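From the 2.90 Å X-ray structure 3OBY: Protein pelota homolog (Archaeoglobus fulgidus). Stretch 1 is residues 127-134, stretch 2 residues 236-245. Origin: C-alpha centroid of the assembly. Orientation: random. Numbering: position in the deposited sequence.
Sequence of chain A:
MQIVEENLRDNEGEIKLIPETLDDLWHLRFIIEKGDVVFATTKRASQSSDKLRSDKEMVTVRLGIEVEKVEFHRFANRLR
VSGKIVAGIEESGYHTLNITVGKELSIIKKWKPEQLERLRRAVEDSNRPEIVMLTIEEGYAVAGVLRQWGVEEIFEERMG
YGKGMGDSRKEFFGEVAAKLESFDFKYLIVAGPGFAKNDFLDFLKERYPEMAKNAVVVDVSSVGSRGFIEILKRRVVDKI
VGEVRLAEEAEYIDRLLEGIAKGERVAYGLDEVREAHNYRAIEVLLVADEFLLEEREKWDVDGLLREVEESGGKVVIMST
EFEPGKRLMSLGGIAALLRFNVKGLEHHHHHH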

# COMPACT_ATOMS: atom_id res chain seq x y z
N ASN A 127 2.46 6.16 -3.25
CA ASN A 127 1.87 7.41 -3.72
C ASN A 127 0.38 7.25 -3.97
O ASN A 127 -0.07 6.27 -4.57
CB ASN A 127 2.57 7.87 -5.01
CG ASN A 127 1.86 9.04 -5.67
OD1 ASN A 127 1.73 10.12 -5.09
ND2 ASN A 127 1.40 8.83 -6.90
N ARG A 128 -0.38 8.24 -3.51
CA ARG A 128 -1.83 8.26 -3.65
C ARG A 128 -2.20 8.96 -4.94
O ARG A 128 -1.64 10.01 -5.28
CB ARG A 128 -2.44 8.99 -2.46
CG ARG A 128 -3.54 8.24 -1.76
CD ARG A 128 -3.21 7.95 -0.30
NE ARG A 128 -2.08 7.04 -0.15
CZ ARG A 128 -1.80 6.38 0.98
NH1 ARG A 128 -2.58 6.53 2.05
NH2 ARG A 128 -0.75 5.58 1.05
N PRO A 129 -3.15 8.40 -5.70
CA PRO A 129 -3.59 8.99 -6.96
C PRO A 129 -4.49 10.18 -6.66
O PRO A 129 -5.02 10.29 -5.57
CB PRO A 129 -4.36 7.84 -7.60
CG PRO A 129 -5.03 7.23 -6.43
CD PRO A 129 -3.91 7.18 -5.40
N GLU A 130 -4.64 11.08 -7.63
CA GLU A 130 -5.50 12.23 -7.42
C GLU A 130 -6.92 11.70 -7.20
O GLU A 130 -7.52 11.11 -8.10
CB GLU A 130 -5.47 13.16 -8.64
CG GLU A 130 -6.26 14.45 -8.46
CD GLU A 130 -5.48 15.55 -7.77
OE1 GLU A 130 -4.85 15.30 -6.71
OE2 GLU A 130 -5.50 16.69 -8.29
N ILE A 131 -7.44 11.93 -6.00
CA ILE A 131 -8.78 11.47 -5.64
C ILE A 131 -9.82 12.58 -5.52
O ILE A 131 -9.58 13.61 -4.87
CB ILE A 131 -8.76 10.71 -4.28
CG1 ILE A 131 -7.73 9.58 -4.30
CG2 ILE A 131 -10.13 10.14 -3.99
CD1 ILE A 131 -7.93 8.61 -5.43
N VAL A 132 -10.98 12.38 -6.13
CA VAL A 132 -12.06 13.36 -6.06
C VAL A 132 -13.28 12.74 -5.39
O VAL A 132 -13.70 11.63 -5.71
CB VAL A 132 -12.48 13.88 -7.45
CG1 VAL A 132 -13.77 14.69 -7.34
CG2 VAL A 132 -11.37 14.75 -8.03
N MET A 133 -13.85 13.48 -4.44
CA MET A 133 -15.03 13.01 -3.73
C MET A 133 -16.24 13.84 -4.15
O MET A 133 -16.17 15.07 -4.22
CB MET A 133 -14.81 13.12 -2.23
CG MET A 133 -13.97 12.01 -1.64
SD MET A 133 -13.67 12.29 0.09
CE MET A 133 -11.90 11.91 0.22
N LEU A 134 -17.34 13.16 -4.43
CA LEU A 134 -18.57 13.81 -4.85
C LEU A 134 -19.77 13.34 -4.04
O LEU A 134 -20.15 12.17 -4.10
CB LEU A 134 -18.85 13.52 -6.32
CG LEU A 134 -20.25 13.93 -6.78
CD1 LEU A 134 -20.27 15.42 -7.04
CD2 LEU A 134 -20.64 13.18 -8.04
N VAL A 236 -12.15 4.64 2.87
CA VAL A 236 -12.42 4.34 1.48
C VAL A 236 -11.12 4.55 0.70
O VAL A 236 -10.70 3.70 -0.09
CB VAL A 236 -13.51 5.27 0.90
CG1 VAL A 236 -13.79 4.91 -0.53
CG2 VAL A 236 -14.79 5.15 1.71
N VAL A 237 -10.47 5.68 0.93
CA VAL A 237 -9.21 5.98 0.25
C VAL A 237 -8.22 4.84 0.41
O VAL A 237 -7.56 4.44 -0.55
CB VAL A 237 -8.59 7.30 0.79
CG1 VAL A 237 -7.15 7.44 0.34
CG2 VAL A 237 -9.38 8.48 0.28
N ASP A 238 -8.11 4.33 1.63
CA ASP A 238 -7.19 3.23 1.93
C ASP A 238 -7.46 2.03 1.04
O ASP A 238 -6.53 1.34 0.62
CB ASP A 238 -7.31 2.84 3.40
CG ASP A 238 -6.77 3.91 4.31
OD1 ASP A 238 -5.54 4.01 4.44
OD2 ASP A 238 -7.59 4.66 4.89
N LYS A 239 -8.74 1.79 0.74
CA LYS A 239 -9.10 0.69 -0.13
C LYS A 239 -8.65 1.00 -1.57
O LYS A 239 -8.13 0.13 -2.27
CB LYS A 239 -10.61 0.45 -0.06
CG LYS A 239 -11.00 -0.33 1.18
CD LYS A 239 -12.49 -0.24 1.49
CE LYS A 239 -12.82 -1.09 2.71
NZ LYS A 239 -14.20 -0.82 3.23
N ILE A 240 -8.84 2.24 -1.99
CA ILE A 240 -8.42 2.64 -3.32
C ILE A 240 -6.92 2.33 -3.47
O ILE A 240 -6.50 1.67 -4.42
CB ILE A 240 -8.62 4.16 -3.54
CG1 ILE A 240 -10.09 4.52 -3.32
CG2 ILE A 240 -8.18 4.55 -4.95
CD1 ILE A 240 -11.03 3.76 -4.22
N VAL A 241 -6.13 2.83 -2.53
CA VAL A 241 -4.69 2.60 -2.56
C VAL A 241 -4.42 1.11 -2.65
O VAL A 241 -3.56 0.67 -3.42
CB VAL A 241 -4.01 3.12 -1.28
CG1 VAL A 241 -2.53 2.78 -1.30
CG2 VAL A 241 -4.22 4.61 -1.15
N GLY A 242 -5.15 0.34 -1.85
CA GLY A 242 -4.99 -1.10 -1.85
C GLY A 242 -5.17 -1.68 -3.24
O GLY A 242 -4.42 -2.56 -3.65
N GLU A 243 -6.15 -1.18 -3.98
CA GLU A 243 -6.40 -1.67 -5.33
C GLU A 243 -5.30 -1.21 -6.29
O GLU A 243 -4.89 -1.97 -7.17
CB GLU A 243 -7.78 -1.21 -5.82
CG GLU A 243 -8.92 -1.65 -4.92
CD GLU A 243 -10.20 -1.97 -5.68
OE1 GLU A 243 -10.22 -2.98 -6.41
OE2 GLU A 243 -11.19 -1.21 -5.54
N VAL A 244 -4.82 0.01 -6.12
CA VAL A 244 -3.76 0.52 -6.97
C VAL A 244 -2.51 -0.35 -6.82
O VAL A 244 -1.77 -0.56 -7.77
CB VAL A 244 -3.41 1.99 -6.62
CG1 VAL A 244 -2.15 2.42 -7.34
CG2 VAL A 244 -4.55 2.89 -7.01
N ARG A 245 -2.28 -0.85 -5.61
CA ARG A 245 -1.12 -1.70 -5.35
C ARG A 245 -1.30 -3.06 -6.03
O ARG A 245 -0.39 -3.55 -6.69
CB ARG A 245 -0.95 -1.90 -3.85
CG ARG A 245 -0.19 -3.17 -3.48
CD ARG A 245 1.30 -3.06 -3.79
NE ARG A 245 1.99 -4.30 -3.46
CZ ARG A 245 3.30 -4.41 -3.28
NH1 ARG A 245 3.83 -5.59 -2.98
NH2 ARG A 245 4.08 -3.35 -3.39

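The contact joins a loop and the start of a strand (Ile131 to Leu134) to one side of a helix (Val236 to Arg245). The two stretches are far apart in sequence but belong to the same chain. Together they bury 358 Å² of surface, summed over both sides. No hydrogen bond crosses between them, so the contact rests on side-chain packing; one pair of opposite charges lies near but beyond a salt bridge.

Apolar packing makes up most of the contact. Pro129 points its CB toward the helix and meets two residues one helical turn apart. Its CG lies 4.4 Å from Ile240 CG2 and 4.4 Å from Val244 CG2. Ile131 also points toward the helix, and its CD1 comes within 4.1 Å of Ile240 CG2. Ile240 therefore touches both Pro129 and Ile131 through the same methyl group. Met133 sets out sideways, but its end comes nearer. Its CE reaches Val237 CG2 at 4.3 Å. The intervening strand residue, Val132, is out of reach, as is Leu134. This alternation is what an extended strand gives, since successive side chains leave it on different sides.

On the helix, Val237, Ile240, Val241 and Val244 all point toward the first stretch. Their spacing of three and four residues places them along one side of the helix. The backbone bonds Val241 N to Val237 O and Val244 N to Ile240 O, each 2.9 Å, hold these residues in successive turns.

Arg128 packs through both its aliphatic part and its guanidinium. Its CB points sideways, and the rest of the chain then runs nearer to the helix. CD lies 4.0 Å from Val237 CG1. NE lies 3.4 Å from Val241 CG2, the closest approach in the contact. This methyl sits over one face of the guanidinium. That position lets a flat charged group pack against an apolar side chain while its N-H bonds, which lie in the plane, remain free to point elsewhere. NH1 does form a hydrogen bond elsewhere in the structure. The nearest CA pair across the contact is also Arg128 and Val241, at 6.4 Å.

One pair of opposite charges is near but does not form a salt bridge. Arg128 NH1 and Asp238 OD1 are 4.6 Å apart. The oxygen lies well out of the guanidinium plane, and no N-H points at it. Any attraction here is between charges alone. The CB of Asp238 points away from the first stretch, though its carboxylate end comes nearer.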